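Local coordinates for N-terminal acetyltransferase-like protein (Chaetomium thermophilum, PDB 5NNP), which probably serves as the TPR-repeat auxiliary subunit of an N-terminal acetyltransferase A complex, scaffolding a partner chain rather than catalysing the transfer itself, at residues A[48-51]-A[52-56]; A[431-434]-A[435-439]; A[441-444]-A[445-449]. All blocks are in the same frame, centred on the assembly; numbering follows the deposited sequence.

Interaction 1: residues A[48-51]-A[52-56]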
# COMPACT_ATOMS: atom_id res chain seq x y z
N SER A 48 10.66 -11.32 -38.63
CA SER A 48 10.60 -10.94 -37.21
C SER A 48 10.91 -9.46 -37.00
O SER A 48 10.25 -8.80 -36.22
CB SER A 48 11.57 -11.78 -36.38
OG SER A 48 11.27 -13.16 -36.45
N MET A 49 11.93 -8.97 -37.69
CA MET A 49 12.31 -7.56 -37.59
C MET A 49 11.20 -6.66 -38.10
O MET A 49 11.02 -5.54 -37.62
CB MET A 49 13.60 -7.29 -38.37
CG MET A 49 14.83 -7.86 -37.71
SD MET A 49 14.96 -7.28 -36.02
CE MET A 49 14.88 -5.51 -36.27
N LYS A 50 10.46 -7.15 -39.09
CA LYS A 50 9.32 -6.42 -39.63
C LYS A 50 8.16 -6.48 -38.65
O LYS A 50 7.39 -5.52 -38.53
CB LYS A 50 8.92 -7.00 -40.98
CG LYS A 50 7.68 -6.39 -41.60
CD LYS A 50 7.35 -7.08 -42.91
CE LYS A 50 6.10 -6.49 -43.57
NZ LYS A 50 5.79 -7.14 -44.87
N ALA A 51 8.05 -7.60 -37.94
CA ALA A 51 7.01 -7.80 -36.93
C ALA A 51 7.16 -6.81 -35.78
O ALA A 51 6.17 -6.35 -35.24
CB ALA A 51 7.06 -9.22 -36.40
N LEU A 52 8.41 -6.49 -35.44
CA LEU A 52 8.69 -5.49 -34.40
C LEU A 52 8.17 -4.12 -34.79
O LEU A 52 7.45 -3.48 -34.02
CB LEU A 52 10.18 -5.40 -34.12
CG LEU A 52 10.82 -6.32 -33.10
CD1 LEU A 52 12.27 -5.90 -32.87
CD2 LEU A 52 10.04 -6.32 -31.80
N ILE A 53 8.55 -3.68 -35.98
CA ILE A 53 8.15 -2.37 -36.49
C ILE A 53 6.63 -2.27 -36.60
O ILE A 53 6.06 -1.22 -36.32
CB ILE A 53 8.78 -2.09 -37.86
CG1 ILE A 53 10.31 -2.08 -37.74
CG2 ILE A 53 8.28 -0.76 -38.41
CD1 ILE A 53 11.04 -1.87 -39.06
N LEU A 54 5.99 -3.36 -36.99
CA LEU A 54 4.54 -3.38 -37.05
C LEU A 54 3.95 -3.16 -35.67
O LEU A 54 3.03 -2.34 -35.50
CB LEU A 54 4.04 -4.70 -37.64
CG LEU A 54 4.34 -4.91 -39.12
CD1 LEU A 54 3.84 -6.26 -39.58
CD2 LEU A 54 3.73 -3.80 -39.96
N ASN A 55 4.48 -3.87 -34.68
CA ASN A 55 4.05 -3.74 -33.29
C ASN A 55 4.34 -2.35 -32.74
O ASN A 55 3.60 -1.83 -31.91
CB ASN A 55 4.71 -4.81 -32.42
CG ASN A 55 4.12 -4.89 -31.02
OD1 ASN A 55 4.72 -4.42 -30.05
ND2 ASN A 55 2.93 -5.49 -30.91
N ALA A 56 5.42 -1.75 -33.24
CA ALA A 56 5.82 -0.41 -32.83
C ALA A 56 4.98 0.67 -33.50
O ALA A 56 5.31 1.86 -33.45
CB ALA A 56 7.30 -0.20 -33.13
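M49 and L52 meet along one flank of helix 44-55, the methionine methyl CE lying 4.3 Å from L52 CD1. M49 starts away from the following turn, but all three of its torsions lie near -60°, and this repeated bend folds the flexible thioether back towards the leucine. Closer packing is found along the next turn. I53 places CG1 beside its own backbone N, anti to the carbonyl carbon (chi1 -61°), which brings CG1 to 3.5 Å from M49 O. L54 adopts the same kind of first torsion, and its CG approaches K50 O, the same oxygen that accepts L54 N at 3.0 Å; this is ordinary i to i+4 helix geometry. A51, a buried residue with only a methyl to place, contributes mainly its carbonyl: A51 O accepts from N55 N at 3.1 Å. S48 is buried too, and its hydroxyl is satisfied by the carbonyl of G44.

The looser side belongs to K50 and N55, both partly exposed. The extended lysine only brushes L54 (K50 CG to L54 CD1, 4.3 Å) before its NZ pairs with E34 in a salt bridge, an aliphatic stem with a charged end suiting a boundary position. N55 keeps CB by A51 O while its amide heads off, the side chain touching A63 and L87. A56 then leaves helical geometry.

Helix 44-55 is thus clasped on several sides within the TPR array: M49, L52 and I53 face helix 9-22, K50 and I53 helix 26-37, K50 and L54 helix 60-73, while S48 and L52 pack on helix 78-90.

Interaction 2: residues A[431-434]-A[435-439]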
# COMPACT_ATOMS: atom_id res chain seq x y z
N MET A 431 -21.51 20.99 4.14
CA MET A 431 -20.11 20.65 3.95
C MET A 431 -19.52 21.55 2.90
O MET A 431 -18.36 21.95 3.00
CB MET A 431 -19.94 19.20 3.55
CG MET A 431 -18.50 18.72 3.66
SD MET A 431 -17.90 18.63 5.36
CE MET A 431 -18.71 17.16 5.96
N ASP A 432 -20.30 21.87 1.88
CA ASP A 432 -19.81 22.74 0.82
C ASP A 432 -19.60 24.13 1.38
O ASP A 432 -18.64 24.80 1.01
CB ASP A 432 -20.77 22.78 -0.36
CG ASP A 432 -20.19 23.52 -1.55
OD1 ASP A 432 -19.33 22.94 -2.26
OD2 ASP A 432 -20.57 24.69 -1.78
N TYR A 433 -20.49 24.57 2.27
CA TYR A 433 -20.27 25.87 2.90
C TYR A 433 -18.95 25.84 3.66
O TYR A 433 -18.15 26.77 3.56
CB TYR A 433 -21.44 26.25 3.83
CG TYR A 433 -21.22 27.55 4.58
CD1 TYR A 433 -21.37 28.77 3.94
CD2 TYR A 433 -20.83 27.55 5.90
CE1 TYR A 433 -21.15 29.96 4.61
CE2 TYR A 433 -20.62 28.74 6.58
CZ TYR A 433 -20.78 29.94 5.93
OH TYR A 433 -20.56 31.12 6.61
N ALA A 434 -18.71 24.76 4.40
CA ALA A 434 -17.46 24.60 5.13
C ALA A 434 -16.26 24.74 4.20
O ALA A 434 -15.25 25.37 4.54
CB ALA A 434 -17.44 23.25 5.85
N ARG A 435 -16.37 24.14 3.02
CA ARG A 435 -15.31 24.21 2.01
C ARG A 435 -15.05 25.66 1.62
O ARG A 435 -13.91 26.10 1.57
CB ARG A 435 -15.70 23.41 0.78
CG ARG A 435 -14.55 23.03 -0.10
CD ARG A 435 -14.99 22.94 -1.55
NE ARG A 435 -15.11 24.28 -2.12
CZ ARG A 435 -16.23 24.97 -2.12
NH1 ARG A 435 -17.33 24.42 -1.61
NH2 ARG A 435 -16.27 26.19 -2.65
N SER A 436 -16.13 26.40 1.38
CA SER A 436 -16.01 27.75 0.89
C SER A 436 -15.26 28.66 1.87
O SER A 436 -14.80 29.73 1.48
CB SER A 436 -17.39 28.31 0.55
OG SER A 436 -18.18 28.61 1.70
N LEU A 437 -15.11 28.22 3.12
CA LEU A 437 -14.38 28.96 4.15
C LEU A 437 -12.85 28.73 4.14
O LEU A 437 -12.10 29.53 4.69
CB LEU A 437 -14.94 28.59 5.53
CG LEU A 437 -16.38 29.05 5.77
CD1 LEU A 437 -16.90 28.68 7.17
CD2 LEU A 437 -16.51 30.54 5.53
N ASP A 438 -12.41 27.63 3.54
CA ASP A 438 -10.98 27.40 3.35
C ASP A 438 -10.81 26.86 1.93
O ASP A 438 -10.62 25.66 1.73
CB ASP A 438 -10.41 26.43 4.39
CG ASP A 438 -8.90 26.60 4.62
OD1 ASP A 438 -8.22 27.26 3.80
OD2 ASP A 438 -8.39 26.07 5.63
N PRO A 439 -10.90 27.76 0.93
CA PRO A 439 -10.82 27.27 -0.45
C PRO A 439 -9.40 26.77 -0.82
O PRO A 439 -9.24 26.16 -1.87
CB PRO A 439 -11.21 28.51 -1.26
CG PRO A 439 -10.77 29.66 -0.44
CD PRO A 439 -10.88 29.24 1.01
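D432 and R435 form a salt bridge one turn apart, with D432 OD1 2.6 Å from R435 NH1. The two side chains run side by side, and the carboxylate and guanidinium planes are turned 34° against each other. R435 is long enough to bend back: its chain kinks at chi3 (78°), swinging the guanidinium towards the aspartate. On another flank, Y433 CE2 touches L437 CD1 at 3.8 Å.

Behind this first shell, the backbone bonds R435 N to M431 O and S436 N to D432 O, both 3.0 Å, set the helical spacing, while D432 touches Q452 and R435 touches N445 of helix 442-454. Separately, at the helix end, S436 OG donates to Y433 O at 2.6 Å, in the carbonyl plane and on a lone pair. The same oxygen takes only a weak bond from L437 N, which bonds also to A434 O at 3.2 Å, coming from above that carbonyl's plane.

Farther out, H411 meets the Y433 ring edge-to-face, and D438 forms a salt bridge with a basic side chain of another protein's chain. The succession L437, D438, P439 where helix 424-436 gives out resembles the Leu-Asp-Pro ending common in tetratricopeptide repeats.

Interaction 3: residues A[441-444]-A[445-449]. With PO4 (phosphate ion), chain U.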
# COMPACT_ATOMS: atom_id res chain seq x y z
N ASP A 441 -7.64 24.55 0.97
CA ASP A 441 -7.40 23.29 1.64
C ASP A 441 -8.09 22.12 0.96
O ASP A 441 -9.32 22.10 0.86
CB ASP A 441 -7.87 23.41 3.08
CG ASP A 441 -7.66 22.15 3.87
OD1 ASP A 441 -6.48 21.82 4.13
OD2 ASP A 441 -8.68 21.53 4.27
N ARG A 442 -7.33 21.13 0.50
CA ARG A 442 -7.95 20.08 -0.31
C ARG A 442 -8.79 19.10 0.52
O ARG A 442 -9.77 18.53 0.01
CB ARG A 442 -6.90 19.30 -1.10
CG ARG A 442 -7.53 18.45 -2.21
CD ARG A 442 -6.53 17.78 -3.13
NE ARG A 442 -7.20 17.25 -4.31
CZ ARG A 442 -6.58 16.64 -5.32
NH1 ARG A 442 -5.26 16.48 -5.32
NH2 ARG A 442 -7.28 16.20 -6.36
N TYR A 443 -8.43 18.89 1.79
CA TYR A 443 -9.17 17.96 2.62
C TYR A 443 -10.63 18.31 2.70
O TYR A 443 -11.47 17.44 2.53
CB TYR A 443 -8.61 17.90 4.04
CG TYR A 443 -9.36 16.91 4.91
CD1 TYR A 443 -10.57 17.27 5.51
CD2 TYR A 443 -8.88 15.62 5.09
CE1 TYR A 443 -11.27 16.37 6.27
CE2 TYR A 443 -9.58 14.72 5.86
CZ TYR A 443 -10.77 15.10 6.46
OH TYR A 443 -11.47 14.21 7.24
N ILE A 444 -10.94 19.57 2.97
CA ILE A 444 -12.33 19.98 3.05
C ILE A 444 -12.95 19.95 1.64
O ILE A 444 -14.13 19.65 1.49
CB ILE A 444 -12.50 21.38 3.72
CG1 ILE A 444 -13.97 21.61 4.10
CG2 ILE A 444 -11.96 22.53 2.86
CD1 ILE A 444 -14.55 20.46 4.95
N ASN A 445 -12.16 20.20 0.61
CA ASN A 445 -12.69 20.09 -0.74
C ASN A 445 -13.11 18.65 -1.03
O ASN A 445 -14.19 18.41 -1.59
CB ASN A 445 -11.67 20.56 -1.78
CG ASN A 445 -12.19 20.44 -3.21
OD1 ASN A 445 -12.12 19.38 -3.82
ND2 ASN A 445 -12.71 21.55 -3.76
N SER A 446 -12.28 17.69 -0.61
CA SER A 446 -12.57 16.27 -0.81
C SER A 446 -13.82 15.82 -0.04
O SER A 446 -14.60 15.00 -0.54
CB SER A 446 -11.37 15.41 -0.39
OG SER A 446 -10.22 15.74 -1.15
N LYS A 447 -14.00 16.33 1.16
CA LYS A 447 -15.18 16.04 1.96
C LYS A 447 -16.47 16.51 1.28
O LYS A 447 -17.49 15.80 1.26
CB LYS A 447 -15.05 16.70 3.32
CG LYS A 447 -14.56 15.79 4.38
CD LYS A 447 -15.65 14.83 4.78
CE LYS A 447 -15.12 13.80 5.75
NZ LYS A 447 -14.26 12.78 5.07
N ALA A 448 -16.43 17.71 0.73
CA ALA A 448 -17.61 18.28 0.11
C ALA A 448 -18.00 17.45 -1.11
O ALA A 448 -19.16 17.04 -1.25
CB ALA A 448 -17.37 19.76 -0.28
N ALA A 449 -17.03 17.15 -1.96
CA ALA A 449 -17.28 16.29 -3.11
C ALA A 449 -17.89 14.94 -2.71
O ALA A 449 -18.81 14.44 -3.36
CB ALA A 449 -16.00 16.07 -3.89
P PO4 U . -17.26 11.26 7.04
O1 PO4 U . -18.43 12.22 6.97
O2 PO4 U . -17.77 9.93 7.56
O3 PO4 U . -16.66 11.06 5.67
O4 PO4 U . -16.21 11.83 7.96
O HOH W 1 -10.14 17.39 -3.66
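Y443 and K447 run side by side because the tyrosine ring is set anti to its own backbone nitrogen (chi1 -179°), while the lysine leaves its backbone with an unusual first torsion (chi1 -97°) and bends again at chi2 and chi4. K447 CG then lies 3.8 Å from Y443 CE1, and the ammonium continues past the phenol to a phosphate ion, probably from the crystallisation liquor. K447 NZ makes a weak hydrogen bond to phosphate O3 (3.0 Å) and another hydrogen bond to a glycerol, and shares the phosphate with R416 and K450. A leucine in place of K447 would probably leave the phosphate with one cationic partner fewer, and the glycerol without its N-H donor.

Across the helix, R442 extends from CG to NE, and a water lies in plane at the edge of its guanidinium, 3.0 Å from R442 NE. This water also donates to N445 OD1 at 2.8 Å and pairs with S446 OG, so one molecule ties three polar side chains, all buried. The N445 amide is satisfied at ND2 too, which donates to T464 O.

At the start of the helix, D441 OD2 accepts from I444 N at 3.3 Å, met from above the carboxylate plane. D441 forms salt bridges with a basic side chain of another protein's chain, R442 NH1 hydrogen-bonds a polar side chain and the backbone of that chain, and bound carboxymethyl coenzyme A comes within about 5 Å of the D441 side chain. An aspartate N-cap opening helix 442-454 is thereby built into a subunit interface, consistent with an auxiliary subunit holding its partner.

How the interactions relate
From the N terminus, the chain first passes through interaction 1, in the TPR array near its start, and only much later through interactions 2 and 3. Each closes nothing longer than a helical turn or helix end; the three follow in series, and none nests in or crosses another. Interaction 1 stands apart, its centre 55 Å from that of interaction 2 and 48 Å from that of interaction 3. The latter two, with centres 8 Å apart, belong to consecutive helices, 424-436 and 442-454, which pack together, M431 CG lying 3.7 Å from A448 CA. Here D438, after the first helix, and D441 to Y443, at the start of the second, meet the partner protein.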